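Long-range contacts in variable region-containing chitin-binding protein 3 (Branchiostoma floridae, PDB 2FBO), which probably binds chitin and may hydrolyse it, as an amphioxus immune-type receptor represented here by its two tandem immunoglobulin V-type domains: residues D31-V36 with A110-R115; W170-T175 with G226-E231; S201-R206 with L215-A220. All coordinates share one frame; numbering follows the deposited sequence.

Contact 1 of 3, residues D31-V36 with A110-R115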
loop_
_atom_site.group_PDB
_atom_site.type_symbol
_atom_site.label_atom_id
_atom_site.label_comp_id
_atom_site.label_asym_id
_atom_site.label_seq_id
_atom_site.Cartn_x
_atom_site.Cartn_y
_atom_site.Cartn_z
ATOM N N ASP A 31 -16.856 -10.807 3.065
ATOM C CA ASP A 31 -17.186 -10.291 1.740
ATOM C C ASP A 31 -16.874 -11.330 0.669
ATOM O O ASP A 31 -15.734 -11.779 0.534
ATOM C CB ASP A 31 -16.404 -9.004 1.469
ATOM C CG ASP A 31 -16.840 -8.309 0.192
ATOM O OD1 ASP A 31 -17.803 -8.784 -0.455
ATOM O OD2 ASP A 31 -16.221 -7.282 -0.160
ATOM N N THR A 32 -17.898 -11.708 -0.089
ATOM C CA THR A 32 -17.749 -12.700 -1.146
ATOM C C THR A 32 -17.697 -12.098 -2.549
ATOM O O THR A 32 -17.633 -12.827 -3.537
ATOM C CB THR A 32 -18.886 -13.738 -1.091
ATOM O OG1 THR A 32 -20.141 -13.068 -0.918
ATOM C CG2 THR A 32 -18.662 -14.704 0.054
ATOM N N GLN A 33 -17.741 -10.771 -2.636
ATOM C CA GLN A 33 -17.660 -10.102 -3.928
ATOM C C GLN A 33 -16.179 -10.029 -4.301
ATOM O O GLN A 33 -15.333 -9.765 -3.450
ATOM C CB GLN A 33 -18.257 -8.693 -3.845
ATOM C CG GLN A 33 -19.780 -8.659 -3.785
ATOM C CD GLN A 33 -20.426 -9.128 -5.076
ATOM O OE1 GLN A 33 -20.126 -8.614 -6.152
ATOM N NE2 GLN A 33 -21.317 -10.105 -4.973
ATOM N N PRO A 34 -15.851 -10.272 -5.579
ATOM C CA PRO A 34 -14.474 -10.247 -6.091
ATOM C C PRO A 34 -13.795 -8.891 -5.968
ATOM O O PRO A 34 -14.269 -7.906 -6.531
ATOM C CB PRO A 34 -14.641 -10.645 -7.561
ATOM C CG PRO A 34 -15.905 -11.440 -7.568
ATOM C CD PRO A 34 -16.791 -10.649 -6.646
ATOM N N PRO A 35 -12.673 -8.817 -5.234
ATOM C CA PRO A 35 -12.015 -7.513 -5.124
ATOM C C PRO A 35 -11.245 -7.211 -6.406
ATOM O O PRO A 35 -11.065 -8.092 -7.250
ATOM C CB PRO A 35 -11.093 -7.698 -3.923
ATOM C CG PRO A 35 -10.670 -9.129 -4.059
ATOM C CD PRO A 35 -11.968 -9.839 -4.436
ATOM N N VAL A 36 -10.809 -5.965 -6.560
ATOM C CA VAL A 36 -10.039 -5.580 -7.736
ATOM C C VAL A 36 -8.555 -5.539 -7.379
ATOM O O VAL A 36 -8.145 -4.852 -6.438
ATOM C CB VAL A 36 -10.464 -4.195 -8.268
ATOM C CG1 VAL A 36 -9.556 -3.780 -9.434
ATOM C CG2 VAL A 36 -11.911 -4.239 -8.726
ATOM N N ALA A 110 -8.539 -3.954 -3.564
ATOM C CA ALA A 110 -9.659 -3.201 -3.016
ATOM C C ALA A 110 -11.011 -3.842 -3.298
ATOM O O ALA A 110 -11.264 -4.327 -4.403
ATOM C CB ALA A 110 -9.640 -1.785 -3.576
ATOM N N GLN A 111 -11.883 -3.823 -2.294
ATOM C CA GLN A 111 -13.220 -4.378 -2.435
ATOM C C GLN A 111 -13.878 -3.819 -3.683
ATOM O O GLN A 111 -13.598 -2.696 -4.102
ATOM C CB GLN A 111 -14.098 -4.005 -1.235
ATOM C CG GLN A 111 -13.839 -4.787 0.031
ATOM C CD GLN A 111 -14.782 -4.373 1.146
ATOM O OE1 GLN A 111 -14.737 -3.236 1.626
ATOM N NE2 GLN A 111 -15.645 -5.291 1.559
ATOM N N TRP A 112 -14.769 -4.609 -4.263
ATOM C CA TRP A 112 -15.506 -4.193 -5.443
ATOM C C TRP A 112 -16.433 -3.058 -4.998
ATOM O O TRP A 112 -17.089 -3.158 -3.960
ATOM C CB TRP A 112 -16.301 -5.387 -5.972
ATOM C CG TRP A 112 -17.029 -5.127 -7.231
ATOM C CD1 TRP A 112 -18.353 -4.843 -7.365
ATOM C CD2 TRP A 112 -16.476 -5.113 -8.553
ATOM N NE1 TRP A 112 -18.666 -4.652 -8.688
ATOM C CE2 TRP A 112 -17.532 -4.811 -9.441
ATOM C CE3 TRP A 112 -15.191 -5.327 -9.073
ATOM C CZ2 TRP A 112 -17.345 -4.716 -10.828
ATOM C CZ3 TRP A 112 -15.002 -5.234 -10.452
ATOM C CH2 TRP A 112 -16.076 -4.930 -11.312
ATOM N N SER A 113 -16.478 -1.978 -5.772
ATOM C CA SER A 113 -17.301 -0.821 -5.431
ATOM C C SER A 113 -16.852 -0.310 -4.070
ATOM O O SER A 113 -17.683 0.065 -3.240
ATOM C CB SER A 113 -18.783 -1.203 -5.359
ATOM O OG SER A 113 -19.611 -0.047 -5.323
ATOM N N ILE A 114 -15.536 -0.307 -3.852
ATOM C CA ILE A 114 -14.953 0.132 -2.583
ATOM C C ILE A 114 -15.568 1.443 -2.109
ATOM O O ILE A 114 -15.678 2.402 -2.871
ATOM C CB ILE A 114 -13.413 0.297 -2.698
ATOM C CG1 ILE A 114 -12.833 0.766 -1.363
ATOM C CG2 ILE A 114 -13.068 1.278 -3.802
ATOM C CD1 ILE A 114 -12.948 -0.250 -0.257
ATOM N N ARG A 115 -15.975 1.480 -0.848
ATOM C CA ARG A 115 -16.589 2.682 -0.307
ATOM C C ARG A 115 -16.038 3.032 1.067
ATOM O O ARG A 115 -16.424 4.042 1.657
ATOM C CB ARG A 115 -18.102 2.500 -0.212
ATOM C CG ARG A 115 -18.536 1.537 0.874
ATOM C CD ARG A 115 -19.782 2.063 1.552
ATOM N NE ARG A 115 -19.680 3.505 1.754
ATOM C CZ ARG A 115 -20.511 4.218 2.507
ATOM N NH1 ARG A 115 -21.510 3.623 3.139
ATOM N NH2 ARG A 115 -20.344 5.527 2.623
HETATM O O HOH W 1 -14.977 -7.097 -2.784
#
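Val-36 and Ala-110 pair in antiparallel, hydrogen-bonded fashion where one loop enters and another leaves the sheet of a V-set domain: 31-36 ends the B-C loop, which corresponds by topology to CDR1 of antibodies, and 110-115 opens the F-G loop, corresponding to CDR3. The backbone bonds are Val-36 N to Ala-110 O at 2.7 Å and Ala-110 N to Val-36 O at 3.0 Å.

Beyond them the link passes to side chains. The extended Gln-111 gives NE2 to Asp-31 OD2 at 2.7 Å, arriving from above the carboxylate, whose plane stands 76° from the amide. The other oxygen, OD1, accepts from Gln-33 N in an Asx turn, so both oxygens of the carboxylate are engaged. A water donates to Asp-31 OD2 and Gln-33 O and accepts from Trp-112 N, tying the loops together a second time.

Trp-112 has CG anti to the backbone N (chi1 -176°), which carries the indole obliquely across Val-36 and past the Pro-34 carbonyl. The apolar contact is Val-36 CG2 against Trp-112 CE3 at 3.5 Å. Separately, Pro-34 O, a carbonyl oxygen buried without a hydrogen-bond partner, lies 3.3 Å from Trp-112 CB.

Contact 2 of 3, residues W170-T175 with G226-E231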
loop_
_atom_site.group_PDB
_atom_site.type_symbol
_atom_site.label_atom_id
_atom_site.label_comp_id
_atom_site.label_asym_id
_atom_site.label_seq_id
_atom_site.Cartn_x
_atom_site.Cartn_y
_atom_site.Cartn_z
ATOM N N TRP A 170 2.059 10.892 7.992
ATOM C CA TRP A 170 1.018 9.915 8.291
ATOM C C TRP A 170 -0.239 10.370 7.567
ATOM O O TRP A 170 -0.497 11.578 7.454
ATOM C CB TRP A 170 0.734 9.825 9.794
ATOM C CG TRP A 170 1.828 9.178 10.593
ATOM C CD1 TRP A 170 3.006 9.748 10.988
ATOM C CD2 TRP A 170 1.837 7.841 11.105
ATOM N NE1 TRP A 170 3.747 8.845 11.721
ATOM C CE2 TRP A 170 3.052 7.667 11.806
ATOM C CE3 TRP A 170 0.935 6.769 11.038
ATOM C CZ2 TRP A 170 3.388 6.467 12.438
ATOM C CZ3 TRP A 170 1.272 5.574 11.669
ATOM C CH2 TRP A 170 2.489 5.436 12.359
ATOM N N TYR A 171 -1.008 9.405 7.062
ATOM C CA TYR A 171 -2.246 9.703 6.349
ATOM C C TYR A 171 -3.370 8.846 6.910
ATOM O O TYR A 171 -3.136 7.911 7.674
ATOM C CB TYR A 171 -2.137 9.361 4.852
ATOM C CG TYR A 171 -1.029 10.024 4.071
ATOM C CD1 TYR A 171 0.277 9.531 4.110
ATOM C CD2 TYR A 171 -1.292 11.123 3.258
ATOM C CE1 TYR A 171 1.287 10.119 3.357
ATOM C CE2 TYR A 171 -0.291 11.717 2.501
ATOM C CZ TYR A 171 0.994 11.210 2.554
ATOM O OH TYR A 171 1.978 11.787 1.789
ATOM N N THR A 172 -4.595 9.184 6.526
ATOM C CA THR A 172 -5.761 8.402 6.913
ATOM C C THR A 172 -6.450 8.060 5.592
ATOM O O THR A 172 -6.277 8.767 4.597
ATOM C CB THR A 172 -6.743 9.197 7.813
ATOM O OG1 THR A 172 -7.183 10.376 7.132
ATOM C CG2 THR A 172 -6.071 9.581 9.120
ATOM N N GLY A 173 -7.221 6.981 5.578
ATOM C CA GLY A 173 -7.907 6.595 4.357
ATOM C C GLY A 173 -7.216 5.460 3.624
ATOM O O GLY A 173 -6.702 4.537 4.249
ATOM N N PRO A 174 -7.187 5.500 2.285
ATOM C CA PRO A 174 -7.759 6.558 1.447
ATOM C C PRO A 174 -9.293 6.550 1.413
ATOM O O PRO A 174 -9.925 5.581 1.840
ATOM C CB PRO A 174 -7.157 6.264 0.079
ATOM C CG PRO A 174 -7.076 4.761 0.078
ATOM C CD PRO A 174 -6.535 4.463 1.460
ATOM N N THR A 175 -9.878 7.641 0.922
ATOM C CA THR A 175 -11.333 7.750 0.802
ATOM C C THR A 175 -11.677 7.839 -0.686
ATOM O O THR A 175 -10.839 8.238 -1.501
ATOM C CB THR A 175 -11.880 8.978 1.562
ATOM O OG1 THR A 175 -11.296 10.173 1.037
ATOM C CG2 THR A 175 -11.543 8.862 3.046
ATOM N N GLY A 226 -10.329 3.671 11.840
ATOM C CA GLY A 226 -10.133 3.697 10.404
ATOM C C GLY A 226 -8.748 3.187 10.063
ATOM O O GLY A 226 -8.095 2.540 10.885
ATOM N N ARG A 227 -8.294 3.472 8.849
ATOM C CA ARG A 227 -6.976 3.034 8.429
ATOM C C ARG A 227 -6.031 4.224 8.407
ATOM O O ARG A 227 -6.386 5.310 7.948
ATOM C CB ARG A 227 -7.047 2.388 7.040
ATOM C CG ARG A 227 -5.745 1.756 6.572
ATOM C CD ARG A 227 -5.888 1.178 5.162
ATOM N NE ARG A 227 -6.905 0.131 5.086
ATOM C CZ ARG A 227 -6.728 -1.127 5.477
ATOM N NH1 ARG A 227 -7.721 -1.999 5.361
ATOM N NH2 ARG A 227 -5.562 -1.522 5.968
ATOM N N VAL A 228 -4.832 4.026 8.933
ATOM C CA VAL A 228 -3.835 5.083 8.946
ATOM C C VAL A 228 -2.611 4.566 8.211
ATOM O O VAL A 228 -2.373 3.354 8.159
ATOM C CB VAL A 228 -3.431 5.465 10.383
ATOM C CG1 VAL A 228 -4.624 6.072 11.111
ATOM C CG2 VAL A 228 -2.923 4.237 11.118
ATOM N N TRP A 229 -1.840 5.479 7.638
ATOM C CA TRP A 229 -0.649 5.078 6.907
ATOM C C TRP A 229 0.568 5.844 7.367
ATOM O O TRP A 229 0.476 7.028 7.683
ATOM C CB TRP A 229 -0.808 5.349 5.410
ATOM C CG TRP A 229 -1.944 4.655 4.748
ATOM C CD1 TRP A 229 -3.274 4.937 4.877
ATOM C CD2 TRP A 229 -1.849 3.575 3.817
ATOM N NE1 TRP A 229 -4.016 4.097 4.078
ATOM C CE2 TRP A 229 -3.165 3.250 3.418
ATOM C CE3 TRP A 229 -0.778 2.850 3.278
ATOM C CZ2 TRP A 229 -3.440 2.230 2.501
ATOM C CZ3 TRP A 229 -1.051 1.833 2.362
ATOM C CH2 TRP A 229 -2.371 1.535 1.985
ATOM N N CYS A 230 1.708 5.165 7.396
ATOM C CA CYS A 230 2.956 5.831 7.730
ATOM C C CYS A 230 3.800 5.803 6.475
ATOM O O CYS A 230 4.106 4.728 5.952
ATOM C CB CYS A 230 3.740 5.128 8.838
ATOM S SG CYS A 230 5.335 5.981 9.112
ATOM N N GLU A 231 4.155 6.983 5.983
ATOM C CA GLU A 231 4.988 7.093 4.799
ATOM C C GLU A 231 6.305 7.760 5.156
ATOM O O GLU A 231 6.325 8.779 5.853
ATOM C CB GLU A 231 4.312 7.933 3.716
ATOM C CG GLU A 231 5.267 8.285 2.579
ATOM C CD GLU A 231 4.693 9.279 1.599
ATOM O OE1 GLU A 231 4.354 10.407 2.022
ATOM O OE2 GLU A 231 4.586 8.936 0.402
#
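Cys-230 CB sits over one face of the Trp-170 indole, 3.6 Å from the centroid of the six-membered ring and only 6° off its normal. SG follows over the same ring at 4.2 Å from that centroid, a sulfur-aromatic contact, before bonding to Cys-158. Val-228 CG2 touches the ring at its edge, 4.4 Å from Trp-170 CZ3, and Met-156 of strand 154-156 packs on both Trp-170 and Val-228. Shortening Trp-170 to an alanine is likely to open a gap beside the Cys-158 to Cys-230 disulfide and leave Arg-213 O without its indole N-H donor. This is the immunoglobulin core signature, a tryptophan of strand C packed on the disulfide cysteine of strand F, here strands 167-175 and 226-233 at the centre of the sheet. Tyr-171 and Trp-229 form the hydrogen-bonded pair between them, with Trp-229 N to Tyr-171 O at 2.8 Å.

Their side chains occupy the other face. Trp-229 CG is anti to the carbonyl carbon (chi1 -59°), and the indole reaches along the strands until NE1 bonds Gly-173 O at 2.7 Å. That oxygen lies in the indole plane, yet the donor stands above the carbonyl plane; the cis peptide to Pro-174 follows directly, and Pro-174 CD meets the indole obliquely, 4.0 Å from Trp-229 CZ2. Tyr-185 meets Trp-229 edge-to-face. At the polar end Tyr-171 OH donates to Glu-231 OE1 at 2.8 Å, from above the carboxylate plane, while Glu-231 OE2 makes a salt bridge with Arg-243.

Contact 3 of 3, residues S201-R206 with L215-A220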
loop_
_atom_site.group_PDB
_atom_site.type_symbol
_atom_site.label_atom_id
_atom_site.label_comp_id
_atom_site.label_asym_id
_atom_site.label_seq_id
_atom_site.Cartn_x
_atom_site.Cartn_y
_atom_site.Cartn_z
ATOM N N SER A 201 -6.534 19.002 11.488
ATOM C CA SER A 201 -7.491 19.573 12.434
ATOM C C SER A 201 -8.204 18.499 13.255
ATOM O O SER A 201 -8.717 18.777 14.336
ATOM C CB SER A 201 -8.523 20.425 11.686
ATOM O OG SER A 201 -9.191 19.668 10.691
ATOM N N GLU A 202 -8.226 17.272 12.744
ATOM C CA GLU A 202 -8.886 16.170 13.436
ATOM C C GLU A 202 -8.149 15.715 14.697
ATOM O O GLU A 202 -8.766 15.191 15.625
ATOM C CB GLU A 202 -9.061 14.982 12.479
ATOM C CG GLU A 202 -9.656 13.735 13.124
ATOM C CD GLU A 202 -9.987 12.645 12.113
ATOM O OE1 GLU A 202 -9.072 12.195 11.385
ATOM O OE2 GLU A 202 -11.166 12.238 12.053
ATOM N N ILE A 203 -6.835 15.921 14.741
ATOM C CA ILE A 203 -6.055 15.497 15.899
ATOM C C ILE A 203 -5.186 16.584 16.532
ATOM O O ILE A 203 -4.559 16.352 17.567
ATOM C CB ILE A 203 -5.137 14.316 15.539
ATOM C CG1 ILE A 203 -4.162 14.737 14.436
ATOM C CG2 ILE A 203 -5.978 13.123 15.096
ATOM C CD1 ILE A 203 -3.058 13.732 14.177
ATOM N N ALA A 204 -5.139 17.759 15.915
ATOM C CA ALA A 204 -4.323 18.847 16.443
ATOM C C ALA A 204 -4.744 19.156 17.876
ATOM O O ALA A 204 -5.911 19.439 18.136
ATOM C CB ALA A 204 -4.472 20.088 15.567
ATOM N N GLY A 205 -3.793 19.086 18.803
ATOM C CA GLY A 205 -4.100 19.364 20.193
ATOM C C GLY A 205 -4.060 18.134 21.074
ATOM O O GLY A 205 -4.033 18.244 22.302
ATOM N N ARG A 206 -4.062 16.955 20.460
ATOM C CA ARG A 206 -4.020 15.709 21.217
ATOM C C ARG A 206 -3.149 14.673 20.517
ATOM O O ARG A 206 -3.405 13.471 20.590
ATOM C CB ARG A 206 -5.438 15.166 21.417
ATOM C CG ARG A 206 -6.169 14.860 20.128
ATOM C CD ARG A 206 -7.664 14.705 20.360
ATOM N NE ARG A 206 -8.368 14.405 19.117
ATOM C CZ ARG A 206 -8.460 13.193 18.582
ATOM N NH1 ARG A 206 -7.898 12.153 19.184
ATOM N NH2 ARG A 206 -9.109 13.023 17.438
ATOM N N LEU A 215 3.702 8.106 15.847
ATOM C CA LEU A 215 2.654 9.093 16.032
ATOM C C LEU A 215 1.854 8.719 17.267
ATOM O O LEU A 215 1.329 7.607 17.370
ATOM C CB LEU A 215 1.721 9.138 14.817
ATOM C CG LEU A 215 0.590 10.173 14.891
ATOM C CD1 LEU A 215 1.179 11.567 15.040
ATOM C CD2 LEU A 215 -0.281 10.096 13.639
ATOM N N VAL A 216 1.774 9.649 18.210
ATOM C CA VAL A 216 1.036 9.405 19.439
ATOM C C VAL A 216 -0.287 10.152 19.393
ATOM O O VAL A 216 -0.316 11.371 19.207
ATOM C CB VAL A 216 1.836 9.875 20.673
ATOM C CG1 VAL A 216 1.074 9.529 21.947
ATOM C CG2 VAL A 216 3.213 9.227 20.675
ATOM N N ILE A 217 -1.381 9.417 19.541
ATOM C CA ILE A 217 -2.700 10.027 19.531
ATOM C C ILE A 217 -3.283 9.899 20.933
ATOM O O ILE A 217 -3.326 8.808 21.505
ATOM C CB ILE A 217 -3.638 9.346 18.496
ATOM C CG1 ILE A 217 -4.984 10.074 18.443
ATOM C CG2 ILE A 217 -3.848 7.896 18.853
ATOM C CD1 ILE A 217 -4.893 11.498 17.937
ATOM N N ARG A 218 -3.713 11.026 21.486
ATOM C CA ARG A 218 -4.271 11.053 22.830
ATOM C C ARG A 218 -5.795 11.159 22.841
ATOM O O ARG A 218 -6.400 11.713 21.920
ATOM C CB ARG A 218 -3.661 12.223 23.614
ATOM C CG ARG A 218 -2.135 12.272 23.574
ATOM C CD ARG A 218 -1.569 13.152 24.686
ATOM N NE ARG A 218 -2.006 14.545 24.593
ATOM C CZ ARG A 218 -1.440 15.462 23.815
ATOM N NH1 ARG A 218 -0.401 15.145 23.054
ATOM N NH2 ARG A 218 -1.912 16.702 23.802
ATOM N N ALA A 219 -6.407 10.614 23.891
ATOM C CA ALA A 219 -7.860 10.647 24.062
ATOM C C ALA A 219 -8.599 10.165 22.814
ATOM O O ALA A 219 -9.364 10.913 22.204
ATOM C CB ALA A 219 -8.306 12.058 24.418
ATOM N N ALA A 220 -8.365 8.909 22.451
ATOM C CA ALA A 220 -8.985 8.310 21.277
ATOM C C ALA A 220 -10.487 8.555 21.197
ATOM O O ALA A 220 -11.198 8.481 22.199
ATOM C CB ALA A 220 -8.707 6.815 21.259
#
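Arg-206 and Ile-217 run side by side, pointing the same way, on the tightly packed side of this contact. Ile-217 CD1 has two close neighbours: Ile-203 CG2 presses on it at 3.4 Å, closer than usual for two carbons, and Arg-206 NH1 lies 3.3 Å away. The two isoleucines cross at about a right angle. Arg-206 starts with CG between its backbone N and carbonyl carbon (chi1 60°) and then extends to NE, bringing the guanidinium to the main chain of Arg-218. There NH1 donates to Arg-218 O at 3.2 Å, with the oxygen in the guanidinium plane, while NH2 bonds Glu-202 O at 2.8 Å, tilted from that plane. Arg-218 N in turn donates to Arg-206 O at 2.6 Å, so the two arginines are joined in both directions.

The other side is looser. Arg-218, bent at chi3, lays one guanidinium face over Arg-206 CA, which stands 3.5 Å from the guanidinium plane, toward its rim. Its NH2 approaches Gly-205 O, but the angle is too poor for a hydrogen bond. Gly-205 itself is exposed, within the type II turn from Ile-203 to Arg-206.

Arg-206 NH2 also forms a salt bridge with Asp-224, just before strand 226-233. An arginine just before strand D (207-210) bridged to an aspartate of the E-F loop is a hallmark of V-type immunoglobulin domains.

How the contacts relate
Contact 1 belongs to the first V-type domain, contacts 2 and 3 to the second. Contact 3 is nested in the chain between the strands of contact 2, and the two touch where Trp-170 CE2 packs 3.6 Å from Leu-215 CB; their centres are about 14 Å apart. Contact 1 touches neither: its centre is about 19 Å from that of contact 2, with nearest atoms about 6 Å apart, and about 31 Å from that of contact 3. The domains meet between contacts 1 and 2, since Ser-113 N bonds Tyr-180 OH, Ile-114 packs on Phe-176, and Arg-227 donates its backbone N to Glu-117 OE1 and NH1 to Phe-118 O. Contact 3 lies farther out.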